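Local coordinates for L-lysine 6-monooxygenase involved in desferrioxamine biosynthesis (PDB 5O8P), which probably hydroxylates the amine of cadaverine, using FAD and NADPH, in the biosynthesis of the siderophore desferrioxamine, at residues T196-G201 against L336-G341. Sequence-based numbering, arbitrary orientation.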
loop_
_atom_site.group_PDB
_atom_site.type_symbol
_atom_site.label_atom_id
_atom_site.label_comp_id
_atom_site.label_asym_id
_atom_site.label_seq_id
_atom_site.Cartn_x
_atom_site.Cartn_y
_atom_site.Cartn_z
ATOM N N THR B 196 8.984 20.346 -24.113
ATOM C CA THR B 196 8.371 21.035 -22.983
ATOM C C THR B 196 6.892 20.702 -22.892
ATOM O O THR B 196 6.119 21.029 -23.777
ATOM C CB THR B 196 8.547 22.559 -23.094
ATOM O OG1 THR B 196 9.944 22.876 -23.056
ATOM C CG2 THR B 196 7.822 23.292 -21.949
ATOM N N VAL B 197 6.500 20.054 -21.805
ATOM C CA VAL B 197 5.094 19.840 -21.526
ATOM C C VAL B 197 4.540 21.069 -20.808
ATOM O O VAL B 197 5.042 21.469 -19.769
ATOM C CB VAL B 197 4.872 18.575 -20.686
ATOM C CG1 VAL B 197 3.392 18.372 -20.426
ATOM C CG2 VAL B 197 5.460 17.366 -21.402
ATOM N N LEU B 198 3.497 21.652 -21.373
ATOM C CA LEU B 198 2.884 22.850 -20.848
ATOM C C LEU B 198 1.469 22.478 -20.374
ATOM O O LEU B 198 0.668 21.988 -21.155
ATOM C CB LEU B 198 2.887 23.902 -21.947
ATOM C CG LEU B 198 2.884 25.351 -21.477
ATOM C CD1 LEU B 198 3.637 26.217 -22.467
ATOM C CD2 LEU B 198 1.459 25.856 -21.284
ATOM N N GLY B 199 1.182 22.668 -19.081
ATOM C CA GLY B 199 -0.099 22.266 -18.469
ATOM C C GLY B 199 0.058 21.445 -17.195
ATOM O O GLY B 199 1.091 20.826 -16.983
ATOM N N SER B 200 -0.984 21.431 -16.365
ATOM C CA SER B 200 -0.919 20.912 -14.986
ATOM C C SER B 200 -1.581 19.522 -14.751
ATOM O O SER B 200 -1.346 18.903 -13.729
ATOM C CB SER B 200 -1.604 21.921 -14.051
ATOM O OG SER B 200 -3.031 21.825 -14.110
ATOM N N GLY B 201 -2.431 19.062 -15.662
ATOM C CA GLY B 201 -3.315 17.954 -15.392
ATOM C C GLY B 201 -2.778 16.544 -15.489
ATOM O O GLY B 201 -1.586 16.344 -15.620
ATOM N N LEU B 336 7.063 21.010 -28.213
ATOM C CA LEU B 336 6.126 21.616 -27.285
ATOM C C LEU B 336 4.869 20.763 -27.246
ATOM O O LEU B 336 4.192 20.619 -28.244
ATOM C CB LEU B 336 5.806 23.033 -27.737
ATOM C CG LEU B 336 4.793 23.834 -26.928
ATOM C CD1 LEU B 336 5.246 23.935 -25.489
ATOM C CD2 LEU B 336 4.625 25.225 -27.519
ATOM N N VAL B 337 4.584 20.162 -26.096
ATOM C CA VAL B 337 3.351 19.416 -25.897
ATOM C C VAL B 337 2.407 20.309 -25.115
ATOM O O VAL B 337 2.681 20.652 -23.977
ATOM C CB VAL B 337 3.593 18.107 -25.141
ATOM C CG1 VAL B 337 2.273 17.435 -24.802
ATOM C CG2 VAL B 337 4.460 17.176 -25.962
ATOM N N MET B 338 1.302 20.684 -25.741
ATOM C CA MET B 338 0.296 21.533 -25.125
ATOM C C MET B 338 -0.783 20.655 -24.455
ATOM O O MET B 338 -1.780 20.277 -25.070
ATOM C CB MET B 338 -0.289 22.447 -26.200
ATOM C CG MET B 338 -0.918 23.706 -25.661
ATOM S SD MET B 338 0.308 24.961 -25.269
ATOM C CE MET B 338 0.794 25.482 -26.914
ATOM N N ALA B 339 -0.557 20.311 -23.188
ATOM C CA ALA B 339 -1.493 19.494 -22.395
ATOM C C ALA B 339 -2.424 20.399 -21.600
ATOM O O ALA B 339 -2.514 20.319 -20.377
ATOM C CB ALA B 339 -0.719 18.558 -21.473
ATOM N N THR B 340 -3.133 21.247 -22.323
ATOM C CA THR B 340 -3.956 22.283 -21.733
ATOM C C THR B 340 -5.441 21.880 -21.664
ATOM O O THR B 340 -6.313 22.721 -21.391
ATOM C CB THR B 340 -3.773 23.577 -22.538
ATOM O OG1 THR B 340 -3.907 23.292 -23.940
ATOM C CG2 THR B 340 -2.382 24.153 -22.269
ATOM N N GLY B 341 -5.725 20.600 -21.913
ATOM C CA GLY B 341 -7.064 20.064 -21.737
ATOM C C GLY B 341 -8.068 20.502 -22.788
ATOM O O GLY B 341 -7.695 20.836 -23.912
#
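Leu198 and Leu336 both carry CG anti to the backbone N (chi1 -154° and 178°), and this brings their branches together on one face of a parallel sheet. The two side chains cross obliquely, CD1 of Leu198 lying 4.1 Å from CD1 of Leu336. The same Leu336 methyl also rests near Thr196 O. The other Leu198 branch, CD2, meets the sulfur SD of Met338 at 4.2 Å. On the reverse face the two branches of Val197 part: CG2 packs on CB of Val337, and CG1 on CB of Ala339.

Three backbone hydrogen bonds join the strands. Val337 N binds Thr196 O at 2.9 Å. Leu198 N reaches Val337 O in a nearly straight bond. Past the paired strands, Ala339 N still binds Leu198 O at 2.9 Å, though its N-H is more bent (132°). CG2 of Thr340 lies beside the same Leu198 O, while its OG1 is hydrogen-bonded to Trp164 O. Gly199 CA then passes 3.6 Å from Ala339 O.

The strand-turn-helix with Gly199, Gly201 and Ala204 fits a Rossmann-type dinucleotide-binding motif. Ser200, in this turn, binds NADP(+), which is absent from this chain. Helix 202-213 covers the valine face with Ala204 and Ile207, and strand 303-311 lies over the leucine face through Leu305 and Met308. Within the five-stranded parallel sheet, strand 194-198 continues to strand 221-225, and strand 335-338 to strand 177-178, outermost on that side within this chain.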